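Pleckstrin homology domain-containing family A member 8 (PDB 5KDI) binds simple glycosphingolipids such as glucosylceramide through its GLTP-fold domain and probably carries them between membranes. Local coordinates at residues E156-V159 with A160-V164; E166-H169 with Q170-A173; A33-P36 with V37-L41; N116-D120 with I121-L125. The protein carries 2 engineered substitutions. One frame throughout, in Å; residues are numbered along the deposited sequence.

Contact 1 (E156-V159 with A160-V164)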
loop_
_atom_site.group_PDB
_atom_site.type_symbol
_atom_site.label_atom_id
_atom_site.label_comp_id
_atom_site.label_asym_id
_atom_site.label_seq_id
_atom_site.Cartn_x
_atom_site.Cartn_y
_atom_site.Cartn_z
ATOM N N GLU A 156 19.524 9.379 0.790
ATOM C CA GLU A 156 20.408 8.395 1.401
ATOM C C GLU A 156 19.782 7.618 2.581
ATOM O O GLU A 156 19.981 6.434 2.700
ATOM C CB GLU A 156 21.704 9.045 1.838
ATOM C CG GLU A 156 22.692 8.030 2.369
ATOM C CD GLU A 156 24.098 8.580 2.550
ATOM O OE1 GLU A 156 24.372 9.744 2.149
ATOM O OE2 GLU A 156 24.938 7.824 3.093
ATOM N N ASP A 157 19.069 8.305 3.459
ATOM C CA ASP A 157 18.407 7.656 4.581
ATOM C C ASP A 157 17.285 6.785 4.082
ATOM O O ASP A 157 17.018 5.704 4.679
ATOM C CB ASP A 157 17.876 8.679 5.626
ATOM C CG ASP A 157 18.986 9.243 6.515
ATOM O OD1 ASP A 157 20.172 8.838 6.373
ATOM O OD2 ASP A 157 18.669 10.117 7.350
ATOM N N PHE A 158 16.585 7.250 3.027
ATOM C CA PHE A 158 15.531 6.466 2.444
ATOM C C PHE A 158 16.066 5.129 1.881
ATOM O O PHE A 158 15.621 4.071 2.256
ATOM C CB PHE A 158 14.824 7.253 1.338
ATOM C CG PHE A 158 13.759 6.472 0.648
ATOM C CD1 PHE A 158 12.574 6.149 1.302
ATOM C CD2 PHE A 158 13.916 6.098 -0.674
ATOM C CE1 PHE A 158 11.572 5.419 0.670
ATOM C CE2 PHE A 158 12.898 5.396 -1.332
ATOM C CZ PHE A 158 11.750 5.027 -0.657
ATOM N N VAL A 159 17.063 5.181 1.017
ATOM C CA VAL A 159 17.563 3.940 0.467
ATOM C C VAL A 159 18.232 3.076 1.551
ATOM O O VAL A 159 18.192 1.825 1.468
ATOM C CB VAL A 159 18.468 4.158 -0.744
ATOM C CG1 VAL A 159 17.668 4.757 -1.895
ATOM C CG2 VAL A 159 19.679 5.014 -0.378
ATOM N N ALA A 160 18.885 3.693 2.540
ATOM C CA ALA A 160 19.473 2.913 3.642
ATOM C C ALA A 160 18.378 2.044 4.368
ATOM O O ALA A 160 18.677 0.977 4.893
ATOM C CB ALA A 160 20.154 3.845 4.640
ATOM N N ALA A 161 17.140 2.546 4.443
ATOM C CA ALA A 161 16.032 1.815 5.043
ATOM C C ALA A 161 15.518 0.658 4.169
ATOM O O ALA A 161 14.680 -0.118 4.613
ATOM C CB ALA A 161 14.862 2.740 5.411
ATOM N N LEU A 162 16.010 0.578 2.937
ATOM C CA LEU A 162 15.577 -0.446 1.979
ATOM C C LEU A 162 16.638 -1.517 1.694
ATOM O O LEU A 162 16.428 -2.382 0.814
ATOM C CB LEU A 162 15.170 0.198 0.681
ATOM C CG LEU A 162 14.074 1.267 0.846
ATOM C CD1 LEU A 162 13.954 2.047 -0.426
ATOM C CD2 LEU A 162 12.785 0.618 1.304
ATOM N N THR A 163 17.727 -1.488 2.441
ATOM C CA THR A 163 18.774 -2.472 2.308
ATOM C C THR A 163 18.505 -3.682 3.188
ATOM O O THR A 163 17.801 -3.623 4.243
ATOM C CB THR A 163 20.110 -1.900 2.689
ATOM O OG1 THR A 163 20.063 -1.553 4.055
ATOM C CG2 THR A 163 20.569 -0.718 1.787
ATOM N N VAL A 164 19.039 -4.801 2.717
ATOM C CA VAL A 164 18.993 -6.072 3.422
ATOM C C VAL A 164 20.236 -6.204 4.360
ATOM O O VAL A 164 20.121 -6.776 5.444
ATOM C CB VAL A 164 18.858 -7.221 2.426
ATOM C CG1 VAL A 164 18.969 -8.509 3.160
ATOM C CG2 VAL A 164 17.514 -7.152 1.693
#
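Leu162 lays its CD1 methyl over one face of the Phe158 ring. The methyl sits 3.9 Å from the ring centroid, a CH-pi contact. It is offset toward the rim, and its closest ring atom is Phe158 CE2, 3.6 Å from Leu162 CD1. Phe158 holds CG anti to its backbone N (chi1 177°). Leu162 turns CG away from its own carbonyl carbon (chi1 -56°), and CG then lies 3.5 Å from Phe158 O. The Phe158 ring also meets the ring of Phe110, with the planes at about 70°.

The backbone beneath is a helix coming to its end. Ala160 N bonds Glu156 O at 3.0 Å, in the i to i+4 pattern. Ala161 N is shared between Asp157 O and, more weakly, Phe158 O. Leu162 N then bonds Val159 O at 2.9 Å, an i to i+3 step. Thr163 CG2 packs 3.5 Å from the same Val159 O. Leu162 belongs to the lipid pocket and touches the bound galactosylceramide. The arrangement is a helix C-terminus that passes into a type I beta turn, Ala160 to Thr163, at the lipid pocket of the GLTP fold.

Contact 2 (E166-H169 with Q170-A173)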
loop_
_atom_site.group_PDB
_atom_site.type_symbol
_atom_site.label_atom_id
_atom_site.label_comp_id
_atom_site.label_asym_id
_atom_site.label_seq_id
_atom_site.Cartn_x
_atom_site.Cartn_y
_atom_site.Cartn_z
ATOM N N GLU A 166 23.392 -3.571 5.944
ATOM C CA GLU A 166 23.917 -2.234 6.038
ATOM C C GLU A 166 25.090 -1.967 5.089
ATOM O O GLU A 166 26.001 -2.770 4.978
ATOM C CB GLU A 166 24.409 -1.925 7.457
ATOM C CG GLU A 166 23.415 -1.247 8.311
ATOM C CD GLU A 166 24.009 -0.102 9.093
ATOM O OE1 GLU A 166 25.243 -0.071 9.404
ATOM O OE2 GLU A 166 23.197 0.753 9.431
ATOM N N GLY A 167 24.999 -0.803 4.442
ATOM C CA GLY A 167 25.980 -0.329 3.493
ATOM C C GLY A 167 25.750 -0.706 2.049
ATOM O O GLY A 167 26.493 -0.230 1.143
ATOM N N ASP A 168 24.756 -1.576 1.830
ATOM C CA ASP A 168 24.453 -2.068 0.467
ATOM C C ASP A 168 24.205 -0.918 -0.482
ATOM O O ASP A 168 24.489 -1.052 -1.686
ATOM C CB ASP A 168 23.299 -3.081 0.420
ATOM C CG ASP A 168 23.736 -4.504 0.782
ATOM O OD1 ASP A 168 24.992 -4.792 0.904
ATOM O OD2 ASP A 168 22.796 -5.391 0.914
ATOM N N HIS A 169 23.623 0.182 0.044
ATOM C CA HIS A 169 23.200 1.306 -0.808
ATOM C C HIS A 169 24.343 2.053 -1.485
ATOM O O HIS A 169 24.115 2.814 -2.456
ATOM C CB HIS A 169 22.294 2.252 -0.059
ATOM C CG HIS A 169 22.968 2.923 1.123
ATOM N ND1 HIS A 169 23.319 4.246 1.128
ATOM C CD2 HIS A 169 23.358 2.408 2.338
ATOM C CE1 HIS A 169 23.904 4.542 2.301
ATOM N NE2 HIS A 169 23.913 3.425 3.053
ATOM N N GLN A 170 25.565 1.820 -0.984
ATOM C CA GLN A 170 26.744 2.407 -1.578
ATOM C C GLN A 170 27.368 1.540 -2.671
ATOM O O GLN A 170 28.451 1.869 -3.184
ATOM C CB GLN A 170 27.800 2.655 -0.495
ATOM C CG GLN A 170 27.347 3.524 0.655
ATOM C CD GLN A 170 28.429 3.672 1.715
ATOM O OE1 GLN A 170 28.899 2.672 2.286
ATOM N NE2 GLN A 170 28.832 4.931 1.998
ATOM N N LYS A 171 26.696 0.446 -3.034
ATOM C CA LYS A 171 27.107 -0.397 -4.157
ATOM C C LYS A 171 26.218 -0.117 -5.382
ATOM O O LYS A 171 24.972 0.002 -5.242
ATOM C CB LYS A 171 26.977 -1.858 -3.745
ATOM C CG LYS A 171 27.618 -2.168 -2.404
ATOM C CD LYS A 171 27.290 -3.609 -2.041
ATOM C CE LYS A 171 27.940 -4.068 -0.760
ATOM N NZ LYS A 171 29.384 -4.273 -0.997
ATOM N N GLU A 172 26.833 -0.055 -6.575
ATOM C CA GLU A 172 26.063 0.026 -7.819
ATOM C C GLU A 172 25.030 -1.130 -7.914
ATOM O O GLU A 172 23.935 -0.942 -8.464
ATOM C CB GLU A 172 26.982 0.020 -9.066
ATOM C CG GLU A 172 26.214 0.257 -10.367
ATOM C CD GLU A 172 27.093 0.205 -11.591
ATOM O OE1 GLU A 172 27.834 -0.796 -11.788
ATOM O OE2 GLU A 172 27.025 1.176 -12.363
ATOM N N ALA A 173 25.415 -2.326 -7.433
ATOM C CA ALA A 173 24.557 -3.537 -7.458
ATOM C C ALA A 173 23.211 -3.285 -6.791
ATOM O O ALA A 173 22.154 -3.858 -7.176
ATOM C CB ALA A 173 25.265 -4.725 -6.795
#
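Asp168 O accepts the shorter of the two backbone bonds here, from Lys171 N at 3.0 Å. The N-H points at it fairly straight, at 157°. Gly167 O takes the other, from Gln170 N at 3.1 Å. Both are i to i+3 bonds. This tight winding is that of a 3-10 turn.

The side chains follow the turn. Lys171 runs its aliphatic chain past Asp168. Its CB is 3.3 Å from Asp168 O, and its CE is 3.5 Å from Asp168 OD1. The chain is extended until its last torsion, where it bends. The amino group does not reach the carboxylate, since Asp168 OD1 and Lys171 NZ are 4.8 Å apart. The opposite charges may still attract at that range. Asp168 OD2 also receives a weak hydrogen bond from Lys165 N.

His169 and Gln170 lie side by side and point the same way. Gln170 CG rests over one face of the His169 ring, 4.1 Å from the centroid, as a CH-pi contact. The imidazole and the Gln170 amide are 24° from parallel. His169 places CG between its backbone N and carbonyl carbon (chi1 63°), which sets the ring beside Gln170 N. The His169 side chain also packs on Glu156, Val159 and Ala160 of helix 155-160. Gly167 has a positive phi at the entry to the turn. The arrangement is a surface 3-10 turn that leads to Lys171, the N-cap of helix 172-202.

Contact 3 (A33-P36 with V37-L41). With 6S8 ((~{Z})-~{N}-[(~{E},2~{S},3~{R})-1-[(2~{R},3~{R},4~{S},5~{R},6~{R})-6-(hydroxymethyl)-3,4,5-tris(oxidanyl)oxan-2-yl]oxy-3-oxidanyl-octadec-4-en-2-yl]octadec-9-enamide), chain C.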
loop_
_atom_site.group_PDB
_atom_site.type_symbol
_atom_site.label_atom_id
_atom_site.label_comp_id
_atom_site.label_asym_id
_atom_site.label_seq_id
_atom_site.Cartn_x
_atom_site.Cartn_y
_atom_site.Cartn_z
ATOM N N ALA A 33 4.215 -5.080 4.987
ATOM C CA ALA A 33 5.680 -5.106 4.845
ATOM C C ALA A 33 6.314 -3.740 4.920
ATOM O O ALA A 33 7.474 -3.598 5.330
ATOM C CB ALA A 33 6.073 -5.827 3.537
ATOM N N VAL A 34 5.576 -2.685 4.542
ATOM C CA VAL A 34 6.151 -1.331 4.615
ATOM C C VAL A 34 6.195 -0.761 6.027
ATOM O O VAL A 34 6.863 0.270 6.256
ATOM C CB VAL A 34 5.489 -0.334 3.657
ATOM C CG1 VAL A 34 5.511 -0.836 2.203
ATOM C CG2 VAL A 34 4.077 -0.038 4.107
ATOM N N VAL A 35 5.440 -1.359 6.939
ATOM C CA VAL A 35 5.364 -0.836 8.340
ATOM C C VAL A 35 6.744 -0.715 9.016
ATOM O O VAL A 35 7.083 0.372 9.553
ATOM C CB VAL A 35 4.276 -1.607 9.152
ATOM C CG1 VAL A 35 4.336 -1.349 10.655
ATOM C CG2 VAL A 35 2.898 -1.285 8.605
ATOM N N PRO A 36 7.579 -1.758 8.927
ATOM C CA PRO A 36 8.911 -1.642 9.533
ATOM C C PRO A 36 9.812 -0.596 8.876
ATOM O O PRO A 36 10.681 -0.033 9.545
ATOM C CB PRO A 36 9.505 -3.044 9.342
ATOM C CG PRO A 36 8.317 -3.940 9.310
ATOM C CD PRO A 36 7.257 -3.176 8.617
ATOM N N VAL A 37 9.582 -0.344 7.590
ATOM C CA VAL A 37 10.314 0.722 6.922
ATOM C C VAL A 37 9.887 2.059 7.481
ATOM O O VAL A 37 10.740 2.904 7.752
ATOM C CB VAL A 37 10.198 0.681 5.385
ATOM C CG1 VAL A 37 11.057 1.770 4.749
ATOM C CG2 VAL A 37 10.597 -0.705 4.863
ATOM N N LEU A 38 8.575 2.249 7.666
ATOM C CA LEU A 38 8.060 3.530 8.264
ATOM C C LEU A 38 8.683 3.715 9.651
ATOM O O LEU A 38 9.090 4.833 10.030
ATOM C CB LEU A 38 6.542 3.492 8.397
ATOM C CG LEU A 38 5.739 3.611 7.096
ATOM C CD1 LEU A 38 4.229 3.199 7.227
ATOM C CD2 LEU A 38 5.898 5.028 6.528
ATOM N N ASP A 39 8.772 2.638 10.415
ATOM C CA ASP A 39 9.394 2.698 11.745
ATOM C C ASP A 39 10.872 3.031 11.752
ATOM O O ASP A 39 11.362 3.732 12.662
ATOM C CB ASP A 39 9.102 1.404 12.543
ATOM C CG ASP A 39 7.658 1.341 13.080
ATOM O OD1 ASP A 39 7.018 2.428 13.236
ATOM O OD2 ASP A 39 7.200 0.185 13.383
ATOM N N LYS A 40 11.587 2.591 10.707
ATOM C CA LYS A 40 13.001 2.931 10.552
ATOM C C LYS A 40 13.108 4.463 10.217
ATOM O O LYS A 40 14.012 5.134 10.666
ATOM C CB LYS A 40 13.653 2.147 9.412
ATOM C CG LYS A 40 13.934 0.673 9.586
ATOM C CD LYS A 40 14.714 0.138 8.372
ATOM C CE LYS A 40 14.663 -1.374 8.207
ATOM N NZ LYS A 40 15.252 -2.121 9.341
ATOM N N LEU A 41 12.206 4.964 9.398
ATOM C CA LEU A 41 12.285 6.349 8.914
ATOM C C LEU A 41 11.686 7.417 9.826
ATOM O O LEU A 41 12.100 8.594 9.750
ATOM C CB LEU A 41 11.621 6.450 7.527
ATOM C CG LEU A 41 12.268 5.607 6.411
ATOM C CD1 LEU A 41 11.466 5.622 5.152
ATOM C CD2 LEU A 41 13.673 6.107 6.213
HETATM C C1 6S8 C . -8.712 7.973 6.468
HETATM C C2 6S8 C . -7.321 8.500 6.196
HETATM N N2 6S8 C . -6.516 7.424 5.636
HETATM C C3 6S8 C . -6.686 9.004 7.524
HETATM O O3 6S8 C . -7.576 10.009 8.056
HETATM C C4 6S8 C . -5.337 9.563 7.260
HETATM C C5 6S8 C . -4.253 9.039 7.838
HETATM C C6 6S8 C . -2.839 9.523 7.667
HETATM C C7 6S8 C . -2.584 10.638 6.686
HETATM C C8 6S8 C . -1.266 11.205 7.134
HETATM C C9 6S8 C . -0.591 11.756 5.932
HETATM C C10 6S8 C . 0.027 10.622 5.158
HETATM C C11 6S8 C . 1.561 10.757 5.125
HETATM C C12 6S8 C . 2.085 10.049 3.888
HETATM C C13 6S8 C . 3.210 9.052 4.119
HETATM C C14 6S8 C . 4.589 9.652 4.342
HETATM C C15 6S8 C . 5.695 8.757 3.763
HETATM C C16 6S8 C . 6.889 8.438 4.645
HETATM C C17 6S8 C . 8.304 8.750 4.130
HETATM C C18 6S8 C . 8.791 7.945 2.934
HETATM C C1A 6S8 C . -9.751 5.925 7.186
HETATM O O1A 6S8 C . -8.708 6.860 7.361
HETATM C C2A 6S8 C . -9.330 4.590 7.736
HETATM O O2A 6S8 C . -8.183 4.137 6.991
HETATM C C3A 6S8 C . -10.487 3.592 7.750
HETATM O O3A 6S8 C . -10.081 2.417 8.413
HETATM C C4A 6S8 C . -11.690 4.221 8.426
HETATM O O4A 6S8 C . -11.514 4.276 9.839
HETATM O O5A 6S8 C . -13.291 7.600 8.042
HETATM C C5M 6S8 C . -11.993 5.573 7.807
HETATM C C6A 6S8 C . -13.163 6.234 8.487
HETATM O O6A 6S8 C . -10.842 6.413 7.936
HETATM C CAA 6S8 C . -5.880 7.525 4.478
HETATM O OAA 6S8 C . -5.970 8.476 3.706
HETATM C CAB 6S8 C . -5.060 6.320 4.128
HETATM C CAC 6S8 C . -3.743 6.750 4.839
HETATM C CAD 6S8 C . -2.630 6.659 3.889
HETATM C CAE 6S8 C . -1.695 5.626 4.451
HETATM C CAF 6S8 C . -0.551 5.539 3.452
HETATM C CAG 6S8 C . -0.242 4.070 3.110
HETATM C CAH 6S8 C . 1.268 3.846 2.966
HETATM C CAI 6S8 C . 1.704 4.577 1.730
HETATM C CAJ 6S8 C . 2.857 5.243 1.627
HETATM C CAK 6S8 C . 3.899 5.333 2.695
HETATM C CAL 6S8 C . 5.132 5.666 1.845
HETATM C CAM 6S8 C . 6.456 5.331 2.499
HETATM C CAN 6S8 C . 6.525 3.869 2.827
HETATM C CAO 6S8 C . 7.964 3.409 2.804
HETATM C CAP 6S8 C . 8.373 2.851 1.469
HETATM C CAQ 6S8 C . 9.025 1.513 1.606
HETATM C CAR 6S8 C . 8.633 0.714 0.428
#
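Leu38 and Val34 are one helical turn apart in the GLTP fold, and with Val37 they line the pocket of the bound galactosylceramide. Leu38 reaches from the backbone to the lipid. Its CB packs 3.4 Å from Val35 O. Its CG lies over the carbonyl of the previous turn, 3.6 Å from Val34 O. Chi1 (-73°) sets CG anti to the Leu38 carbonyl carbon, and chi2 (165°) then sends CD1 and CD2 different ways. CD1 stays on the protein side, loosely packed against Val34 CG2. CD2 faces the ligand, where it meets CAN of the acyl chain and C16 of the sphingoid chain. One methyl therefore touches both tails of the lipid.

The backbone bonds are regular i to i+4. Leu38 N bonds Val34 O at 3.0 Å, Asp39 N bonds Val35 O, and Lys40 N bonds Pro36 O. Pro36 has no N-H to give, which suits the first turn of a helix. Asp39 OD2 forms a salt bridge with Lys50 of helix 47-64. Leu38 packs on Val49 and Leu53 of that helix. The sugar and amide end of the lipid is held elsewhere, by hydrogen bonds to Asp52, Asn56, Lys59 and His137. At the far end of the acyl chain, Val37 CG1 lies 3.8 Å from CAQ, and Val34 CG1 lies 3.9 Å from the terminal carbon CAR.

Contact 4 (N116-D120 with I121-L125)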
loop_
_atom_site.group_PDB
_atom_site.type_symbol
_atom_site.label_atom_id
_atom_site.label_comp_id
_atom_site.label_asym_id
_atom_site.label_seq_id
_atom_site.Cartn_x
_atom_site.Cartn_y
_atom_site.Cartn_z
ATOM N N ASN A 116 12.057 6.228 -11.395
ATOM C CA ASN A 116 12.308 6.989 -12.605
ATOM C C ASN A 116 13.391 8.079 -12.362
ATOM O O ASN A 116 13.683 8.916 -13.202
ATOM C CB ASN A 116 10.993 7.629 -13.148
ATOM C CG ASN A 116 9.985 6.627 -13.690
ATOM O OD1 ASN A 116 10.305 5.459 -14.032
ATOM N ND2 ASN A 116 8.709 7.090 -13.768
ATOM N N GLY A 117 14.002 8.037 -11.185
ATOM C CA GLY A 117 15.201 8.786 -10.894
ATOM C C GLY A 117 15.048 10.028 -10.063
ATOM O O GLY A 117 15.970 10.823 -10.002
ATOM N N GLU A 118 13.902 10.210 -9.402
ATOM C CA GLU A 118 13.721 11.359 -8.489
ATOM C C GLU A 118 14.474 11.115 -7.190
ATOM O O GLU A 118 14.258 10.090 -6.513
ATOM C CB GLU A 118 12.269 11.632 -8.201
ATOM C CG GLU A 118 12.035 12.805 -7.290
ATOM C CD GLU A 118 12.539 14.136 -7.858
ATOM O OE1 GLU A 118 12.008 14.577 -8.873
ATOM O OE2 GLU A 118 13.429 14.770 -7.254
ATOM N N LYS A 119 15.398 12.030 -6.876
ATOM C CA LYS A 119 16.209 11.914 -5.677
ATOM C C LYS A 119 15.723 12.860 -4.580
ATOM O O LYS A 119 16.164 12.744 -3.460
ATOM C CB LYS A 119 17.671 12.222 -5.991
ATOM C CG LYS A 119 18.278 11.359 -7.087
ATOM C CD LYS A 119 18.546 9.965 -6.577
ATOM C CE LYS A 119 18.960 9.002 -7.693
ATOM N NZ LYS A 119 20.331 9.299 -8.161
ATOM N N ASP A 120 14.851 13.818 -4.900
ATOM C CA ASP A 120 14.269 14.640 -3.869
ATOM C C ASP A 120 13.039 13.897 -3.351
ATOM O O ASP A 120 11.995 13.860 -4.015
ATOM C CB ASP A 120 13.907 16.044 -4.403
ATOM C CG ASP A 120 13.488 17.008 -3.307
ATOM O OD1 ASP A 120 12.704 16.670 -2.440
ATOM O OD2 ASP A 120 13.998 18.106 -3.276
ATOM N N ILE A 121 13.139 13.334 -2.154
ATOM C CA ILE A 121 12.037 12.520 -1.575
ATOM C C ILE A 121 10.798 13.332 -1.343
ATOM O O ILE A 121 9.692 12.844 -1.609
ATOM C CB ILE A 121 12.491 11.778 -0.274
ATOM C CG1 ILE A 121 13.656 10.835 -0.633
ATOM C CG2 ILE A 121 11.337 11.031 0.407
ATOM C CD1 ILE A 121 13.253 9.713 -1.586
ATOM N N GLN A 122 10.937 14.568 -0.865
ATOM C CA GLN A 122 9.785 15.462 -0.756
ATOM C C GLN A 122 9.059 15.708 -2.070
ATOM O O GLN A 122 7.800 15.651 -2.132
ATOM C CB GLN A 122 10.203 16.812 -0.114
ATOM C CG GLN A 122 10.558 16.700 1.310
ATOM C CD GLN A 122 11.014 18.038 1.864
ATOM O OE1 GLN A 122 11.838 18.756 1.230
ATOM N NE2 GLN A 122 10.537 18.394 3.009
ATOM N N THR A 123 9.834 15.918 -3.130
ATOM C CA THR A 123 9.237 16.114 -4.471
ATOM C C THR A 123 8.439 14.865 -4.897
ATOM O O THR A 123 7.307 14.962 -5.378
ATOM C CB THR A 123 10.283 16.524 -5.521
ATOM O OG1 THR A 123 10.898 17.774 -5.125
ATOM C CG2 THR A 123 9.646 16.668 -6.949
ATOM N N ALA A 124 9.067 13.693 -4.729
ATOM C CA ALA A 124 8.465 12.437 -5.076
ATOM C C ALA A 124 7.126 12.217 -4.323
ATOM O O ALA A 124 6.087 11.837 -4.919
ATOM C CB ALA A 124 9.448 11.264 -4.849
ATOM N N LEU A 125 7.144 12.432 -3.006
ATOM C CA LEU A 125 5.975 12.270 -2.140
ATOM C C LEU A 125 4.891 13.243 -2.498
ATOM O O LEU A 125 3.722 12.853 -2.665
ATOM C CB LEU A 125 6.351 12.456 -0.697
ATOM C CG LEU A 125 7.155 11.348 -0.003
ATOM C CD1 LEU A 125 7.756 11.884 1.310
ATOM C CD2 LEU A 125 6.307 10.066 0.199
HETATM O O HOH W 1 11.943 19.651 -1.976
#
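The chain enters helix 121-131 through Asp120, whose backbone O accepts from Ala124 N at 3.0 Å, the first i to i+4 bond of the helix. The Asp120 side chain takes a second N-H of the first turn. Its OD1 accepts from Thr123 N at 3.0 Å with an angle of 158°, and the donor comes from above the carboxylate plane. Asp120 CG is anti to the backbone N (chi1 -171°), which swings the carboxylate over the helix start. The Thr123 side chain crosses it at about a right angle, with OG1 3.3 Å from Asp120 CG. A water donates to Asp120 OD2 at 2.9 Å and more weakly to Gln122 OE1. Gln122 NE2 bonds Leu149 O.

Glu118 folds back at chi2 (62°) over the same turn. Its CG lies 3.9 Å from Ala124 CB, and its OE1 lies 3.7 Å from Thr123 CG2. Its OE2 accepts from Asp120 N at 2.9 Å through the lone pair away from OE1. The Glu118 carboxylate thus ties down the capping residue itself. Two acidic groups near a helix N-terminus would be stabilised by its dipole. Just before them, Gly117 has a positive phi and is the C-prime residue of a Schellman motif that closes helix 93-115. The whole is a short connection between helices 93-115 and 121-131, a Schellman C-cap followed by an aspartate N-cap.

Contact 1 is the hub, and each of the other three touches it. Contact 2 follows it in the chain, with centres 9 Å apart. Val159 CG2 meets His169 CB at 3.8 Å, and Thr163 CG2 lies against Asp168. Contact 3 packs from helix 35-41, where Leu41 CD2 is 3.7 Å from Ala161 CB. Contact 4 reaches Phe158 CD2 with Ile121 CD1 at 3.8 Å. Contacts 2, 3 and 4 do not touch one another. The lipid relates them differently. Contact 3 lines its tails, and Leu162 of contact 1 and Leu125 of contact 4 join the same pocket. Contact 2 stands apart, with the His169 side chain about 13 Å from the ligand.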